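Local coordinates for PhiH1 repressor-like protein (Haloarcula marismortui ATCC 43049, PDB 3B73) that is of unconfirmed function but, as a winged-helix-turn-helix protein resembling a phage repressor, probably binds DNA and represses transcription, at the interface of chains A and B. Coordinates in Å, arbitrary orientation; residue numbers count along the deposited sequence, not the author numbering. Chains: chain A/B, PhiH1 repressor-like protein.

The interface of chains A and B. Residues chain A 6-9, 11, 76; chain B 13-14, 17, 37-38, 40.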
ATOM      1  N   GLN A   6       9.537  -1.938  -1.295  1.00 43.01           N
ATOM      2  CA  GLN A   6      10.018  -2.826  -0.248  1.00 54.94           C
ATOM      3  C   GLN A   6       9.601  -2.241   1.113  1.00 43.24           C
ATOM      4  O   GLN A   6      10.327  -1.451   1.708  1.00 44.61           O
ATOM      5  CB  GLN A   6      11.552  -2.964  -0.375  1.00 47.81           C
ATOM      6  CG  GLN A   6      12.198  -3.834   0.660  1.00 48.50           C
ATOM      7  CD  GLN A   6      11.769  -5.281   0.549  1.00 56.96           C
ATOM      8  OE1 GLN A   6      11.650  -5.817  -0.556  1.00 56.62           O
ATOM      9  NE2 GLN A   6      11.536  -5.926   1.698  1.00 53.05           N
ATOM     10  N   SER A   7       8.411  -2.611   1.586  1.00 54.68           N
ATOM     11  CA  SER A   7       7.821  -1.952   2.750  1.00 51.05           C
ATOM     12  C   SER A   7       8.357  -2.507   4.059  1.00 48.89           C
ATOM     13  O   SER A   7       8.942  -3.576   4.080  1.00 46.22           O
ATOM     14  CB  SER A   7       6.297  -2.102   2.727  1.00 45.86           C
ATOM     15  OG  SER A   7       5.740  -1.621   1.511  1.00 48.79           O
ATOM     16  N   GLY A   8       8.135  -1.787   5.153  1.00 50.72           N
ATOM     17  CA  GLY A   8       8.521  -2.250   6.482  1.00 42.56           C
ATOM     18  C   GLY A   8       7.335  -2.826   7.239  1.00 45.70           C
ATOM     19  O   GLY A   8       6.171  -2.468   6.976  1.00 44.10           O
ATOM     20  N   SER A   9       7.623  -3.701   8.195  1.00 51.29           N
ATOM     21  CA  SER A   9       6.585  -4.350   9.007  1.00 54.24           C
ATOM     22  C   SER A   9       5.728  -3.347   9.781  1.00 60.20           C
ATOM     23  O   SER A   9       4.615  -3.662  10.188  1.00 42.02           O
ATOM     24  CB  SER A   9       7.208  -5.340   9.990  1.00 53.55           C
ATOM     25  OG  SER A   9       8.373  -5.945   9.441  1.00121.34           O
HETATM   26  N   MSE A  11       4.447  -0.554   8.611  1.00 49.79           N
HETATM   27  CA  MSE A  11       3.700   0.352   7.762  1.00 49.62           C
HETATM   28  C   MSE A  11       2.264  -0.080   7.625  1.00 46.36           C
HETATM   29  O   MSE A  11       1.928  -1.254   7.848  1.00 50.53           O
HETATM   30  CB  MSE A  11       4.337   0.432   6.378  1.00 41.99           C
HETATM   31  CG  MSE A  11       5.698   1.124   6.360  1.00 60.59           C
HETATM   32 SE   MSE A  11       6.388   1.233   4.469  1.00 56.70          SE
HETATM   33  CE  MSE A  11       5.390   2.848   3.904  0.45 40.95           C
ATOM     34  N   TYR A  76      11.939   5.159  -1.667  1.00 54.48           N
ATOM     35  CA  TYR A  76      11.009   4.120  -1.224  1.00 42.07           C
ATOM     36  C   TYR A  76       9.880   3.883  -2.240  1.00 42.32           C
ATOM     37  O   TYR A  76       9.660   2.752  -2.688  1.00 46.97           O
ATOM     38  CB  TYR A  76      10.406   4.426   0.159  1.00 50.62           C
ATOM     39  CG  TYR A  76       9.217   3.558   0.409  1.00 35.84           C
ATOM     40  CD1 TYR A  76       9.374   2.195   0.692  1.00 41.94           C
ATOM     41  CD2 TYR A  76       7.922   4.065   0.277  1.00 40.08           C
ATOM     42  CE1 TYR A  76       8.265   1.373   0.892  1.00 49.54           C
ATOM     43  CE2 TYR A  76       6.808   3.255   0.475  1.00 45.30           C
ATOM     44  CZ  TYR A  76       6.991   1.920   0.796  1.00 42.42           C
ATOM     45  OH  TYR A  76       5.885   1.122   0.934  1.00 41.04           O
TER
ATOM     46  N   ILE B  13      -0.960  -3.149   4.157  1.00 45.41           N
ATOM     47  CA  ILE B  13      -0.050  -2.779   3.086  1.00 43.07           C
ATOM     48  C   ILE B  13       0.343  -4.016   2.277  1.00 52.73           C
ATOM     49  O   ILE B  13       0.658  -3.913   1.091  1.00 46.92           O
ATOM     50  CB  ILE B  13       1.171  -1.999   3.635  1.00 55.02           C
ATOM     51  CG1 ILE B  13       1.950  -1.362   2.483  1.00 44.29           C
ATOM     52  CG2 ILE B  13       2.025  -2.903   4.492  1.00 46.85           C
ATOM     53  CD1 ILE B  13       2.862  -0.293   2.886  1.00 42.20           C
ATOM     54  N   TRP B  14       0.275  -5.190   2.916  1.00 39.59           N
ATOM     55  CA  TRP B  14       0.712  -6.435   2.304  1.00 40.48           C
ATOM     56  C   TRP B  14      -0.272  -6.883   1.250  1.00 45.62           C
ATOM     57  O   TRP B  14       0.086  -7.591   0.313  1.00 47.77           O
ATOM     58  CB  TRP B  14       0.974  -7.516   3.374  1.00 44.08           C
ATOM     59  CG  TRP B  14       1.927  -6.962   4.402  1.00 52.32           C
ATOM     60  CD1 TRP B  14       1.636  -6.617   5.694  1.00 45.34           C
ATOM     61  CD2 TRP B  14       3.302  -6.579   4.183  1.00 44.73           C
ATOM     62  NE1 TRP B  14       2.757  -6.069   6.296  1.00 47.81           N
ATOM     63  CE2 TRP B  14       3.789  -6.044   5.392  1.00 51.11           C
ATOM     64  CE3 TRP B  14       4.171  -6.670   3.093  1.00 44.97           C
ATOM     65  CZ2 TRP B  14       5.109  -5.593   5.539  1.00 43.40           C
ATOM     66  CZ3 TRP B  14       5.472  -6.210   3.240  1.00 41.72           C
ATOM     67  CH2 TRP B  14       5.926  -5.682   4.455  1.00 60.94           C
ATOM     68  N   ARG B  17       0.992  -5.413  -1.936  1.00 40.13           N
ATOM     69  CA  ARG B  17       2.145  -6.214  -2.337  1.00 47.05           C
ATOM     70  C   ARG B  17       1.697  -7.525  -2.938  1.00 48.51           C
ATOM     71  O   ARG B  17       2.127  -7.899  -4.029  1.00 54.50           O
ATOM     72  CB  ARG B  17       3.084  -6.482  -1.162  1.00 48.94           C
ATOM     73  CG  ARG B  17       3.687  -5.232  -0.578  1.00 60.07           C
ATOM     74  CD  ARG B  17       4.413  -4.405  -1.629  1.00 50.65           C
ATOM     75  NE  ARG B  17       4.543  -3.076  -1.083  1.00 60.70           N
ATOM     76  CZ  ARG B  17       3.846  -2.028  -1.492  1.00 49.83           C
ATOM     77  NH1 ARG B  17       3.023  -2.119  -2.522  1.00 50.25           N
ATOM     78  NH2 ARG B  17       4.005  -0.877  -0.878  1.00 52.64           N
ATOM     79  N   ASP B  37      11.070 -11.259  -1.245  1.00 73.01           N
ATOM     80  CA  ASP B  37      11.732 -10.321  -0.329  1.00 65.84           C
ATOM     81  C   ASP B  37      10.735  -9.283   0.151  1.00 75.37           C
ATOM     82  O   ASP B  37      10.815  -8.785   1.280  1.00 76.79           O
ATOM     83  CB  ASP B  37      12.900  -9.607  -1.014  1.00 83.22           C
ATOM     84  CG  ASP B  37      14.164 -10.449  -1.052  1.00 94.76           C
ATOM     85  OD1 ASP B  37      14.058 -11.694  -0.996  1.00 87.46           O
ATOM     86  OD2 ASP B  37      15.265  -9.863  -1.141  1.00 85.33           O
ATOM     87  N   GLU B  38       9.792  -8.983  -0.734  1.00 62.82           N
ATOM     88  CA  GLU B  38       8.847  -7.897  -0.559  1.00 73.45           C
ATOM     89  C   GLU B  38       7.733  -8.250   0.402  1.00 52.84           C
ATOM     90  O   GLU B  38       6.946  -7.381   0.788  1.00 62.29           O
ATOM     91  CB  GLU B  38       8.237  -7.518  -1.913  1.00 45.66           C
ATOM     92  CG  GLU B  38       9.259  -7.046  -2.916  1.00 81.61           C
ATOM     93  CD  GLU B  38       9.723  -8.158  -3.829  1.00 91.46           C
ATOM     94  OE1 GLU B  38       9.548  -9.342  -3.468  1.00 62.81           O
ATOM     95  OE2 GLU B  38      10.248  -7.844  -4.917  1.00 70.85           O
ATOM     96  N   ARG B  40       6.882  -9.368   4.050  1.00 59.40           N
ATOM     97  CA  ARG B  40       7.478  -9.461   5.388  1.00 51.06           C
ATOM     98  C   ARG B  40       6.461  -9.957   6.423  1.00 57.48           C
ATOM     99  O   ARG B  40       6.543  -9.619   7.602  1.00 61.55           O
ATOM    100  CB  ARG B  40       8.023  -8.094   5.809  1.00 55.20           C
ATOM    101  CG  ARG B  40       8.767  -7.338   4.696  1.00 56.23           C
ATOM    102  CD  ARG B  40      10.105  -7.986   4.387  1.00 65.39           C
ATOM    103  NE  ARG B  40      10.898  -8.092   5.602  1.00 58.42           N
ATOM    104  CZ  ARG B  40      11.915  -8.931   5.777  1.00105.82           C
ATOM    105  NH1 ARG B  40      12.279  -9.759   4.806  1.00 60.53           N
ATOM    106  NH2 ARG B  40      12.567  -8.945   6.931  1.00 61.51           N
TER
HETATM  107  O   HOH W   1       7.131  -4.601   0.291  1.00 40.10           O
HETATM  108  O   HOH W   2      -0.211  -2.926   6.851  1.00 47.38           O
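The N-terminal arm of chain A lies across the start of helix 13-25 of chain B and the loop around B:Glu38. Hydrogen bonds centre on A:Ser7. B:Arg17 grips its hydroxyl OG side-on, with NH2 at 3.0 Å and NE at 3.2 Å. OG sits at the edge of the guanidinium, in its plane. The B:Arg17 chain is bent at chi2 (-55°), which brings the NE and NH2 edge to OG. On its own side, OG pairs with the phenol OH of A:Tyr76 at 2.8 Å, and it lies in the plane of that ring. An alanine in place of B:Arg17 would remove both guanidinium bonds and would probably loosen the hold on A:Ser7. At one end of the patch, beside A:Ser7, A:Gln6 has CG anti to the backbone N (chi1 179°), and a bend at chi2 turns its amide toward B:Asp37. Its amide NE2 donates to the carbonyl O of B:Asp37 at 3.0 Å, nearly straight (168° at H). This donor stands above the carbonyl plane.

Two waters add bridges. Water 1 joins A:Ser7 N to B:Glu38 O, and water 2 joins A:Met11 O to B:Ile13 N.

Apolar packing fills in between. The tip of B:Ile13, CD1, meets CB of A:Ser7 and CB of selenomethionine A:Met11, both at 3.9 Å. B:Trp14 turns its ring edge to A:Ser9, with CZ2 4.0 Å from CA, while CG2 of B:Ile13, from the same chain, lies over one face near the rim.

With its two-fold twin, this reciprocal arm contact may hold together a dimer, if the deposited pair is the biological one.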